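Long-range contacts in putative invasin (Yersinia pseudotuberculosis IP 31758, PDB 5N40), which is an adhesin of the invasin family, with Ig-like domains and a C-type lectin-like domain, and probably mediates attachment of the bacterium to host cells: residues A122-I128 with G182-V188; M143-Q147 with Y171-T175; V281-L287 with Y311-T315; V318-H322 with N335-D341. The protein carries 1 engineered substitution. One frame throughout, in Å; residues are numbered along the deposited sequence.

Interaction 1 of 4, residues A122-I128 with G182-V188; sequences AISLTVI and GQLTVSV
Strands 123-128 and 183-188 run antiparallel, their axes 4.5 Å apart at closest and their directions 162° from each other. The register pairs Ile123 with Val188 and continues residue by residue to Ile128 with Gln183. Three hydrogen-bonded pairs use up all their facing backbone groups: Ile123 N to Val188 O (2.8 Å) and Val188 N to Ile123 O (2.9 Å), Leu125 N to Val186 O (3.0 Å) and Val186 N to Leu125 O (2.9 Å), then Val127 N to Leu184 O and Leu184 N to Val127 O, both 2.8 Å. The alternate residues of 123-128 turn their backbone polar groups outward; Ser124 bonds to Asp113, Thr126 and Ile128 to Leu111 and Thr109 of neighbouring strand 106-112. This is the ladder of an Ig-like β-sandwich. Ile123, Leu125, Val127, Leu184, Val186 and Val188 project into the sandwich interior, with Leu125 CB 3.9 Å from Val188 CG2; Leu125 and Val127 meet Phe145 of the opposing sheet. On the other face, Thr126 and Thr185, both m, lie at the closest CA spacing (4.2 Å), and Thr126 OG1 and Thr185 OG1 share a 2.7 Å hydrogen bond. Gly182, at positive phi (72/18), precedes the second strand; Asp179 OD1 accepts from Gln183 N.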
loop_
_atom_site.group_PDB
_atom_site.type_symbol
_atom_site.label_atom_id
_atom_site.label_comp_id
_atom_site.label_asym_id
_atom_site.label_seq_id
_atom_site.Cartn_x
_atom_site.Cartn_y
_atom_site.Cartn_z
ATOM N N ALA A 122 -3.936 7.280 7.351
ATOM C CA ALA A 122 -4.075 6.058 6.569
ATOM C C ALA A 122 -4.843 6.351 5.291
ATOM O O ALA A 122 -5.882 7.019 5.325
ATOM C CB ALA A 122 -4.789 4.962 7.365
ATOM N N ILE A 123 -4.330 5.847 4.178
ATOM C CA ILE A 123 -5.015 5.920 2.893
ATOM C C ILE A 123 -5.840 4.652 2.713
ATOM O O ILE A 123 -5.353 3.537 2.956
ATOM C CB ILE A 123 -4.010 6.100 1.742
ATOM C CG1 ILE A 123 -3.420 7.506 1.774
ATOM C CG2 ILE A 123 -4.678 5.862 0.378
ATOM C CD1 ILE A 123 -2.236 7.707 0.834
ATOM N N SER A 124 -7.088 4.820 2.290
ATOM C CA SER A 124 -7.965 3.695 1.996
ATOM C C SER A 124 -7.792 3.319 0.530
ATOM O O SER A 124 -8.073 4.128 -0.358
ATOM C CB SER A 124 -9.419 4.048 2.296
ATOM O OG SER A 124 -10.259 2.916 2.133
ATOM N N LEU A 125 -7.321 2.103 0.283
ATOM C CA LEU A 125 -7.019 1.621 -1.057
ATOM C C LEU A 125 -7.976 0.485 -1.375
ATOM O O LEU A 125 -8.047 -0.494 -0.624
ATOM C CB LEU A 125 -5.562 1.153 -1.149
ATOM C CG LEU A 125 -4.982 0.744 -2.509
ATOM C CD1 LEU A 125 -3.467 0.823 -2.451
ATOM C CD2 LEU A 125 -5.416 -0.651 -2.931
ATOM N N THR A 126 -8.717 0.621 -2.476
ATOM C CA THR A 126 -9.677 -0.386 -2.912
ATOM C C THR A 126 -9.277 -0.956 -4.268
ATOM O O THR A 126 -9.063 -0.206 -5.226
ATOM C CB THR A 126 -11.089 0.204 -2.998
ATOM O OG1 THR A 126 -11.493 0.680 -1.708
ATOM C CG2 THR A 126 -12.082 -0.835 -3.491
ATOM N N VAL A 127 -9.190 -2.281 -4.338
ATOM C CA VAL A 127 -9.027 -3.014 -5.593
ATOM C C VAL A 127 -10.387 -3.550 -6.001
ATOM O O VAL A 127 -11.065 -4.200 -5.196
ATOM C CB VAL A 127 -8.018 -4.171 -5.445
ATOM C CG1 VAL A 127 -7.789 -4.854 -6.800
ATOM C CG2 VAL A 127 -6.707 -3.693 -4.843
ATOM N N ILE A 128 -10.783 -3.299 -7.248
ATOM C CA ILE A 128 -12.013 -3.845 -7.808
ATOM C C ILE A 128 -11.615 -4.765 -8.952
ATOM O O ILE A 128 -10.914 -4.337 -9.878
ATOM C CB ILE A 128 -12.964 -2.752 -8.316
ATOM C CG1 ILE A 128 -13.237 -1.719 -7.222
ATOM C CG2 ILE A 128 -14.265 -3.390 -8.834
ATOM C CD1 ILE A 128 -14.012 -0.516 -7.704
ATOM N N GLY A 182 -16.538 -8.117 -5.550
ATOM C CA GLY A 182 -15.297 -8.009 -6.285
ATOM C C GLY A 182 -14.339 -6.964 -5.759
ATOM O O GLY A 182 -13.415 -6.570 -6.479
ATOM N N GLN A 183 -14.519 -6.511 -4.521
ATOM C CA GLN A 183 -13.712 -5.437 -3.959
ATOM C C GLN A 183 -12.857 -5.930 -2.797
ATOM O O GLN A 183 -13.264 -6.803 -2.025
ATOM C CB GLN A 183 -14.601 -4.280 -3.488
ATOM C CG GLN A 183 -15.478 -3.699 -4.572
ATOM C CD GLN A 183 -16.158 -2.416 -4.126
ATOM O OE1 GLN A 183 -15.871 -1.896 -3.048
ATOM N NE2 GLN A 183 -17.066 -1.905 -4.951
ATOM N N LEU A 184 -11.659 -5.368 -2.697
ATOM C CA LEU A 184 -10.771 -5.562 -1.554
ATOM C C LEU A 184 -10.301 -4.186 -1.113
ATOM O O LEU A 184 -9.649 -3.483 -1.891
ATOM C CB LEU A 184 -9.577 -6.447 -1.924
ATOM C CG LEU A 184 -8.418 -6.500 -0.925
ATOM C CD1 LEU A 184 -8.881 -7.070 0.399
ATOM C CD2 LEU A 184 -7.256 -7.309 -1.488
ATOM N N THR A 185 -10.621 -3.802 0.122
ATOM C CA THR A 185 -10.208 -2.508 0.661
ATOM C C THR A 185 -9.254 -2.725 1.827
ATOM O O THR A 185 -9.536 -3.518 2.735
ATOM C CB THR A 185 -11.409 -1.669 1.101
ATOM O OG1 THR A 185 -12.221 -1.352 -0.040
ATOM C CG2 THR A 185 -10.956 -0.359 1.745
ATOM N N VAL A 186 -8.126 -2.009 1.801
ATOM C CA VAL A 186 -7.090 -2.141 2.813
ATOM C C VAL A 186 -6.665 -0.754 3.278
ATOM O O VAL A 186 -6.878 0.255 2.598
ATOM C CB VAL A 186 -5.868 -2.931 2.296
ATOM C CG1 VAL A 186 -6.292 -4.325 1.846
ATOM C CG2 VAL A 186 -5.178 -2.190 1.156
ATOM N N SER A 187 -6.048 -0.727 4.455
ATOM C CA SER A 187 -5.564 0.497 5.078
ATOM C C SER A 187 -4.055 0.593 4.891
ATOM O O SER A 187 -3.314 -0.303 5.317
ATOM C CB SER A 187 -5.929 0.518 6.560
ATOM O OG SER A 187 -5.534 1.737 7.152
ATOM N N VAL A 188 -3.606 1.678 4.261
ATOM C CA VAL A 188 -2.200 1.884 3.922
ATOM C C VAL A 188 -1.633 2.989 4.804
ATOM O O VAL A 188 -2.215 4.076 4.892
ATOM C CB VAL A 188 -2.025 2.250 2.441
ATOM C CG1 VAL A 188 -0.543 2.297 2.081
ATOM C CG2 VAL A 188 -2.767 1.262 1.555
#

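Interaction 2 of 4, residues M143-Q147 with Y171-T175; sequences MTFEQ and YDAFT
An aromatic contact between a strand and a loop closes one side of the Ig-like β-sandwich: extended residues 143-147, in strand 142-151, meet 171-175, which link strands 169-170 and 176-177. Residues 171-173 form a short 3-10 turn, with Phe174 N bonded to Tyr171 O (3.2 Å), after which the chain extends. The nearest CA pairs are Thr144 with Thr175 (5.8 Å), Phe145 with Tyr171 (6.1 Å) and Glu146 with Asp172 (6.3 Å). Phe145 (m) and Phe174 (t) point inward and form a T-shaped pair, the edge of Phe145 against the face of Phe174: centroids 5.2 Å apart, planes at 68°, Phe145 CD2 to Phe174 CD1 3.6 Å. Leu184 and Val186 of the facing sheet also pack on Phe174, so this loop ring covers the edge of the sandwich core. Further along, Tyr171 (p) lays a face of its ring against Gln147, whose CB makes a CH-pi contact 4.0 Å from the ring centroid, 28° off the normal. Water fills the gap between the two backbones. Water 1 accepts from Phe145 N and lies within hydrogen-bonding distance of Tyr171 O and Phe174 O, 2.9 Å from each of the three atoms; water 2 joins Gln147 O (2.8 Å) to Tyr171 OH (2.5 Å).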
loop_
_atom_site.group_PDB
_atom_site.type_symbol
_atom_site.label_atom_id
_atom_site.label_comp_id
_atom_site.label_asym_id
_atom_site.label_seq_id
_atom_site.Cartn_x
_atom_site.Cartn_y
_atom_site.Cartn_z
ATOM N N MET A 143 -5.273 -11.713 -3.909
ATOM C CA MET A 143 -4.584 -10.466 -4.218
ATOM C C MET A 143 -3.304 -10.352 -3.402
ATOM O O MET A 143 -3.256 -10.777 -2.243
ATOM C CB MET A 143 -5.485 -9.263 -3.918
ATOM C CG MET A 143 -5.202 -8.035 -4.777
ATOM S SD MET A 143 -5.637 -8.244 -6.517
ATOM C CE MET A 143 -7.389 -8.595 -6.411
ATOM N N THR A 144 -2.271 -9.766 -4.012
ATOM C CA THR A 144 -1.052 -9.386 -3.307
ATOM C C THR A 144 -0.696 -7.953 -3.687
ATOM O O THR A 144 -1.222 -7.394 -4.654
ATOM C CB THR A 144 0.135 -10.303 -3.626
ATOM O OG1 THR A 144 0.484 -10.157 -5.001
ATOM C CG2 THR A 144 -0.191 -11.762 -3.319
ATOM N N PHE A 145 0.210 -7.359 -2.916
ATOM C CA PHE A 145 0.691 -6.009 -3.169
ATOM C C PHE A 145 2.212 -5.988 -3.208
ATOM O O PHE A 145 2.880 -6.694 -2.448
ATOM C CB PHE A 145 0.201 -5.018 -2.101
ATOM C CG PHE A 145 -1.281 -4.839 -2.088
ATOM C CD1 PHE A 145 -1.892 -3.957 -2.965
ATOM C CD2 PHE A 145 -2.071 -5.561 -1.216
ATOM C CE1 PHE A 145 -3.257 -3.791 -2.964
ATOM C CE2 PHE A 145 -3.443 -5.393 -1.209
ATOM C CZ PHE A 145 -4.034 -4.510 -2.095
ATOM N N GLU A 146 2.746 -5.134 -4.077
ATOM C CA GLU A 146 4.187 -5.004 -4.257
ATOM C C GLU A 146 4.555 -3.545 -4.477
ATOM O O GLU A 146 3.957 -2.871 -5.321
ATOM C CB GLU A 146 4.660 -5.849 -5.446
ATOM C CG GLU A 146 6.166 -5.927 -5.582
ATOM C CD GLU A 146 6.608 -6.865 -6.687
ATOM O OE1 GLU A 146 5.781 -7.199 -7.560
ATOM O OE2 GLU A 146 7.789 -7.261 -6.680
ATOM N N GLN A 147 5.536 -3.058 -3.717
ATOM C CA GLN A 147 6.125 -1.756 -3.999
ATOM C C GLN A 147 6.986 -1.859 -5.250
ATOM O O GLN A 147 7.899 -2.686 -5.304
ATOM C CB GLN A 147 6.950 -1.283 -2.798
ATOM C CG GLN A 147 7.723 0.013 -3.029
ATOM C CD GLN A 147 9.110 -0.205 -3.616
ATOM O OE1 GLN A 147 9.360 0.095 -4.786
ATOM N NE2 GLN A 147 10.028 -0.702 -2.792
ATOM N N TYR A 171 3.972 -4.533 3.408
ATOM C CA TYR A 171 3.091 -4.802 2.272
ATOM C C TYR A 171 3.260 -6.229 1.753
ATOM O O TYR A 171 2.285 -6.855 1.323
ATOM C CB TYR A 171 3.346 -3.790 1.147
ATOM C CG TYR A 171 4.726 -3.895 0.548
ATOM C CD1 TYR A 171 5.012 -4.831 -0.443
ATOM C CD2 TYR A 171 5.755 -3.071 0.979
ATOM C CE1 TYR A 171 6.271 -4.940 -0.975
ATOM C CE2 TYR A 171 7.022 -3.170 0.441
ATOM C CZ TYR A 171 7.274 -4.111 -0.530
ATOM O OH TYR A 171 8.546 -4.213 -1.051
ATOM N N ASP A 172 4.482 -6.766 1.787
ATOM C CA ASP A 172 4.737 -8.087 1.219
ATOM C C ASP A 172 4.234 -9.223 2.098
ATOM O O ASP A 172 4.300 -10.384 1.675
ATOM C CB ASP A 172 6.232 -8.282 0.923
ATOM C CG ASP A 172 7.138 -7.994 2.118
ATOM O OD1 ASP A 172 6.654 -7.890 3.273
ATOM O OD2 ASP A 172 8.361 -7.875 1.875
ATOM N N ALA A 173 3.712 -8.924 3.284
ATOM C CA ALA A 173 3.075 -9.932 4.118
ATOM C C ALA A 173 1.581 -10.045 3.862
ATOM O O ALA A 173 0.950 -10.981 4.371
ATOM C CB ALA A 173 3.315 -9.621 5.602
ATOM N N PHE A 174 0.996 -9.128 3.090
ATOM C CA PHE A 174 -0.448 -9.124 2.924
ATOM C C PHE A 174 -0.911 -10.289 2.051
ATOM O O PHE A 174 -0.327 -10.584 1.007
ATOM C CB PHE A 174 -0.933 -7.807 2.310
ATOM C CG PHE A 174 -2.420 -7.777 2.093
ATOM C CD1 PHE A 174 -2.979 -8.308 0.939
ATOM C CD2 PHE A 174 -3.258 -7.272 3.066
ATOM C CE1 PHE A 174 -4.343 -8.315 0.758
ATOM C CE2 PHE A 174 -4.629 -7.278 2.887
ATOM C CZ PHE A 174 -5.169 -7.799 1.731
ATOM N N THR A 175 -1.973 -10.951 2.497
ATOM C CA THR A 175 -2.766 -11.836 1.661
ATOM C C THR A 175 -4.230 -11.499 1.891
ATOM O O THR A 175 -4.612 -11.063 2.977
ATOM C CB THR A 175 -2.517 -13.324 1.968
ATOM O OG1 THR A 175 -2.859 -13.607 3.334
ATOM C CG2 THR A 175 -1.065 -13.679 1.727
HETATM O O HOH W 1 1.255 -8.729 -0.587
HETATM O O HOH W 2 9.202 -4.461 -3.501
#

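Interaction 3 of 4, residues V281-L287 with Y311-T315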
loop_
_atom_site.group_PDB
_atom_site.type_symbol
_atom_site.label_atom_id
_atom_site.label_comp_id
_atom_site.label_asym_id
_atom_site.label_seq_id
_atom_site.Cartn_x
_atom_site.Cartn_y
_atom_site.Cartn_z
ATOM N N VAL A 281 12.172 40.688 12.126
ATOM C CA VAL A 281 12.746 39.575 12.879
ATOM C C VAL A 281 12.139 39.586 14.277
ATOM O O VAL A 281 12.130 40.641 14.933
ATOM C CB VAL A 281 14.280 39.670 12.919
ATOM C CG1 VAL A 281 14.881 38.520 13.711
ATOM C CG2 VAL A 281 14.834 39.691 11.508
ATOM N N PRO A 282 11.611 38.471 14.777
ATOM C CA PRO A 282 11.009 38.490 16.113
ATOM C C PRO A 282 12.051 38.726 17.197
ATOM O O PRO A 282 13.252 38.506 17.020
ATOM C CB PRO A 282 10.365 37.104 16.242
ATOM C CG PRO A 282 11.123 36.246 15.281
ATOM C CD PRO A 282 11.484 37.147 14.138
ATOM N N SER A 283 11.573 39.209 18.340
ATOM C CA SER A 283 12.450 39.363 19.485
ATOM C C SER A 283 12.849 37.992 20.023
ATOM O O SER A 283 12.212 36.974 19.741
ATOM C CB SER A 283 11.766 40.179 20.584
ATOM O OG SER A 283 10.683 39.454 21.149
ATOM N N SER A 284 13.917 37.971 20.822
ATOM C CA SER A 284 14.355 36.705 21.396
ATOM C C SER A 284 13.315 36.148 22.365
ATOM O O SER A 284 13.088 34.935 22.406
ATOM C CB SER A 284 15.717 36.872 22.074
ATOM O OG SER A 284 15.705 37.905 23.038
ATOM N N SER A 285 12.653 37.010 23.146
ATOM C CA SER A 285 11.622 36.492 24.045
ATOM C C SER A 285 10.432 35.934 23.268
ATOM O O SER A 285 9.814 34.957 23.706
ATOM C CB SER A 285 11.162 37.578 25.017
ATOM O OG SER A 285 10.468 38.607 24.345
ATOM N N GLN A 286 10.096 36.535 22.127
ATOM C CA GLN A 286 9.038 35.981 21.285
ATOM C C GLN A 286 9.398 34.582 20.802
ATOM O O GLN A 286 8.582 33.660 20.879
ATOM C CB GLN A 286 8.767 36.911 20.104
ATOM C CG GLN A 286 7.895 38.106 20.478
ATOM C CD GLN A 286 7.934 39.219 19.459
ATOM O OE1 GLN A 286 8.698 39.172 18.498
ATOM N NE2 GLN A 286 7.103 40.231 19.663
ATOM N N LEU A 287 10.630 34.402 20.319
ATOM C CA LEU A 287 11.064 33.082 19.874
ATOM C C LEU A 287 11.059 32.082 21.021
ATOM O O LEU A 287 10.700 30.917 20.834
ATOM C CB LEU A 287 12.456 33.171 19.243
ATOM C CG LEU A 287 12.501 33.790 17.849
ATOM C CD1 LEU A 287 13.934 34.138 17.485
ATOM C CD2 LEU A 287 11.892 32.845 16.811
ATOM N N TYR A 311 18.171 30.434 15.299
ATOM C CA TYR A 311 17.279 31.388 14.656
ATOM C C TYR A 311 17.615 32.796 15.126
ATOM O O TYR A 311 17.857 33.020 16.316
ATOM C CB TYR A 311 15.813 31.059 14.979
ATOM C CG TYR A 311 15.278 29.884 14.182
ATOM C CD1 TYR A 311 15.795 28.607 14.349
ATOM C CD2 TYR A 311 14.254 30.058 13.261
ATOM C CE1 TYR A 311 15.317 27.534 13.596
ATOM C CE2 TYR A 311 13.765 28.992 12.515
ATOM C CZ TYR A 311 14.295 27.737 12.691
ATOM O OH TYR A 311 13.805 26.678 11.936
ATOM N N ARG A 312 17.634 33.743 14.193
ATOM C CA ARG A 312 18.011 35.111 14.529
ATOM C C ARG A 312 16.865 35.837 15.224
ATOM O O ARG A 312 15.685 35.591 14.954
ATOM C CB ARG A 312 18.428 35.886 13.274
ATOM C CG ARG A 312 19.734 35.396 12.664
ATOM C CD ARG A 312 20.331 36.402 11.680
ATOM N NE ARG A 312 21.725 36.078 11.382
ATOM C CZ ARG A 312 22.751 36.362 12.180
ATOM N NH1 ARG A 312 22.553 36.987 13.336
ATOM N NH2 ARG A 312 23.982 36.022 11.823
ATOM N N SER A 313 17.226 36.735 16.138
ATOM C CA SER A 313 16.268 37.613 16.790
ATOM C C SER A 313 16.664 39.061 16.548
ATOM O O SER A 313 17.763 39.365 16.080
ATOM C CB SER A 313 16.181 37.339 18.298
ATOM O OG SER A 313 17.071 38.177 19.026
ATOM N N SER A 314 15.748 39.960 16.890
ATOM C CA SER A 314 15.972 41.391 16.757
ATOM C C SER A 314 16.326 42.052 18.082
ATOM O O SER A 314 16.312 43.284 18.169
ATOM C CB SER A 314 14.734 42.057 16.161
ATOM O OG SER A 314 13.591 41.768 16.945
ATOM N N THR A 315 16.645 41.266 19.108
ATOM C CA THR A 315 17.015 41.793 20.417
ATOM C C THR A 315 18.526 41.989 20.476
ATOM O O THR A 315 19.286 41.024 20.336
ATOM C CB THR A 315 16.560 40.842 21.524
ATOM O OG1 THR A 315 15.159 40.576 21.387
ATOM C CG2 THR A 315 16.832 41.442 22.906
HETATM O O HOH W 3 13.625 39.727 23.721
#
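Residues 281-283 approach in extended conformation and enter helix 284-293, while 311-313 form a strand that turns a corner at Ser314, whose backbone (-101/13) breaks the extended path. The nearest CA atoms are those of Ser283 and Ser314, 4.9 Å apart, within the C-type lectin-like adhesion domain, where the contact joins the start of a helix to a bend in the sheet. Ser314 N donates to Pro282 O (2.9 Å) and Ser314 OG to Val281 O (2.7 Å), so the corner residue holds two successive carbonyls of the segment before the helix. The helix N-terminus is closed by a capping box: Ser283 OG, in the p rotamer, accepts from Gln286 N (3.1 Å), and Gln286 OE1 accepts from Ser283 N (2.9 Å). The amide of Ser284, in the first turn, is taken instead by the other segment, with Thr315 OG1 accepting from Ser284 N at 2.9 Å. Ser313 shapes the corner through an ST turn, its OG accepting from Thr315 N (3.1 Å) and also bonded to Phe323 O. Methyls of Val281 and Leu287 pack on the strand backbone, Val281 CG1 3.3 Å and Leu287 CD1 3.4 Å from Arg312 O; Leu287 CD1 also meets Tyr311 CB (4.4 Å), an apolar contact. The guanidinium of Arg312 points away, bonding to Phe270 O, Gly340 O and Gly344 O. Water 3 accepts from Ser285 N and sits 2.8 Å from Ser284 OG and 2.9 Å from Thr315 OG1.

Interaction 4 of 4, residues V318-H322 with N335-D341; sequences VIGQH and NSIGNGD
One carboxylate, that of Asp341, grips both the backbone and the ring of His322: Asp341 OD1 accepts from His322 N (2.8 Å) and Asp341 OD2 from His322 ND1 (2.6 Å), the latter a His-carboxylate hydrogen bond with OD2 near the plane of the imidazole. The site lies in the C-type lectin-like adhesion domain, where a β-hairpin tip meets the loop leading into the short helix 340-343. Val318 to Gln321 make a type II turn, with Gln321 N bonded to Val318 O (3.0 Å) and Gly320 at phi/psi 84/9, a conformation that calls for glycine. Strand residues 321-322 follow. In the other segment, Ser336 to Asn339 form a type I turn, Asn339 N to Ser336 O being 3.0 Å; Asn339 itself adopts 43/67, and Gly340 and Asp341 begin the helix. The CA atoms of Gln321 and Asp341 are 5.4 Å apart. Gln321, with chi1 and chi2 both m, folds its amide across to the loop: Gln321 OE1 accepts from Asp341 N (3.0 Å), and Gln321 NE2 donates to Asn339 OD1 (2.8 Å). The side chain thus ties the hairpin to the N-terminal end of the helix. Arg312 reaches the same helix by a hydrogen bond to Gly340 O. Two waters complete the join: water 4 accepts from Asn335 N (3.0 Å) and lies 2.7 Å from Gln321 OE1, while water 5 lies 2.7 Å from Asp341 OD1 and 2.9 Å from His322 O.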
loop_
_atom_site.group_PDB
_atom_site.type_symbol
_atom_site.label_atom_id
_atom_site.label_comp_id
_atom_site.label_asym_id
_atom_site.label_seq_id
_atom_site.Cartn_x
_atom_site.Cartn_y
_atom_site.Cartn_z
ATOM N N VAL A 318 24.836 42.954 22.811
ATOM C CA VAL A 318 25.876 43.946 23.008
ATOM C C VAL A 318 26.012 44.736 21.712
ATOM O O VAL A 318 25.365 44.434 20.711
ATOM C CB VAL A 318 27.220 43.312 23.418
ATOM C CG1 VAL A 318 27.077 42.586 24.745
ATOM C CG2 VAL A 318 27.718 42.356 22.336
ATOM N N ILE A 319 26.863 45.759 21.736
ATOM C CA ILE A 319 27.005 46.605 20.559
ATOM C C ILE A 319 27.464 45.740 19.393
ATOM O O ILE A 319 28.518 45.095 19.451
ATOM C CB ILE A 319 27.960 47.773 20.842
ATOM C CG1 ILE A 319 27.958 48.766 19.674
ATOM C CG2 ILE A 319 29.380 47.274 21.132
ATOM C CD1 ILE A 319 26.642 49.514 19.503
ATOM N N GLY A 320 26.651 45.689 18.342
ATOM C CA GLY A 320 26.990 44.944 17.145
ATOM C C GLY A 320 26.675 43.463 17.170
ATOM O O GLY A 320 27.098 42.748 16.253
ATOM N N GLN A 321 25.953 42.974 18.179
ATOM C CA GLN A 321 25.573 41.567 18.236
ATOM C C GLN A 321 24.151 41.434 18.757
ATOM O O GLN A 321 23.804 42.020 19.787
ATOM C CB GLN A 321 26.527 40.761 19.128
ATOM C CG GLN A 321 27.984 40.826 18.705
ATOM C CD GLN A 321 28.210 40.349 17.282
ATOM O OE1 GLN A 321 27.477 39.499 16.771
ATOM N NE2 GLN A 321 29.223 40.905 16.631
ATOM N N HIS A 322 23.337 40.649 18.055
ATOM C CA HIS A 322 21.975 40.357 18.474
ATOM C C HIS A 322 21.861 38.902 18.903
ATOM O O HIS A 322 22.506 38.014 18.338
ATOM C CB HIS A 322 20.971 40.639 17.353
ATOM C CG HIS A 322 20.868 42.084 16.977
ATOM N ND1 HIS A 322 21.857 42.745 16.280
ATOM C CD2 HIS A 322 19.887 42.994 17.190
ATOM C CE1 HIS A 322 21.491 43.999 16.084
ATOM N NE2 HIS A 322 20.300 44.175 16.624
ATOM N N ASN A 335 27.538 35.961 19.939
ATOM C CA ASN A 335 28.925 35.565 19.690
ATOM C C ASN A 335 29.707 36.779 19.200
ATOM O O ASN A 335 29.659 37.121 18.014
ATOM C CB ASN A 335 28.996 34.423 18.685
ATOM C CG ASN A 335 30.410 33.927 18.473
ATOM O OD1 ASN A 335 30.868 33.797 17.339
ATOM N ND2 ASN A 335 31.118 33.663 19.568
ATOM N N SER A 336 30.438 37.416 20.116
ATOM C CA SER A 336 31.295 38.537 19.745
ATOM C C SER A 336 32.565 38.055 19.055
ATOM O O SER A 336 33.014 38.663 18.078
ATOM C CB SER A 336 31.650 39.359 20.985
ATOM O OG SER A 336 30.483 39.760 21.681
ATOM N N ILE A 337 33.141 36.956 19.544
ATOM C CA ILE A 337 34.412 36.467 19.013
ATOM C C ILE A 337 34.287 36.166 17.522
ATOM O O ILE A 337 35.129 36.574 16.714
ATOM C CB ILE A 337 34.879 35.230 19.803
ATOM C CG1 ILE A 337 35.007 35.561 21.295
ATOM C CG2 ILE A 337 36.214 34.718 19.266
ATOM C CD1 ILE A 337 35.135 34.346 22.186
ATOM N N GLY A 338 33.238 35.446 17.138
ATOM C CA GLY A 338 33.013 35.118 15.747
ATOM C C GLY A 338 32.207 36.140 14.977
ATOM O O GLY A 338 31.799 35.857 13.844
ATOM N N ASN A 339 31.972 37.321 15.554
ATOM C CA ASN A 339 31.139 38.348 14.939
ATOM C C ASN A 339 29.879 37.727 14.346
ATOM O O ASN A 339 29.697 37.722 13.123
ATOM C CB ASN A 339 31.929 39.105 13.870
ATOM C CG ASN A 339 31.288 40.433 13.502
ATOM O OD1 ASN A 339 30.259 40.817 14.059
ATOM N ND2 ASN A 339 31.897 41.142 12.559
ATOM N N GLY A 340 28.997 37.217 15.210
ATOM C CA GLY A 340 27.857 36.445 14.735
ATOM C C GLY A 340 26.944 37.228 13.810
ATOM O O GLY A 340 26.384 36.671 12.862
ATOM N N ASP A 341 26.770 38.524 14.075
ATOM C CA ASP A 341 25.828 39.316 13.290
ATOM C C ASP A 341 26.235 39.397 11.826
ATOM O O ASP A 341 25.372 39.506 10.948
ATOM C CB ASP A 341 25.704 40.729 13.860
ATOM C CG ASP A 341 24.585 40.862 14.878
ATOM O OD1 ASP A 341 24.242 39.858 15.544
ATOM O OD2 ASP A 341 24.044 41.983 15.001
HETATM O O HOH W 4 26.313 37.218 17.549
HETATM O O HOH W 5 24.137 37.211 16.093
#

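Interactions 1 and 2 belong to one Ig-like domain, their centres 12 Å apart. They meet in its core, where Val186 CG1 lies 3.5 Å from Phe174 CE2 and Leu125 CD2 lies 3.8 Å from Phe145 CE1. The first is a regular backbone ladder within one sheet; the second relies on aromatic rings and water. Interactions 3 and 4 lie in the lectin-like domain, centres 15 Å apart, and share a sheet through neighbouring strands 311-313 and 321-325. Both fix helix starts by side-chain-to-backbone bonds, but interaction 3 is largely buried, whereas 318-322 with 335-341 is partly exposed. Centres of interactions 1 and 4 are about 58 Å apart.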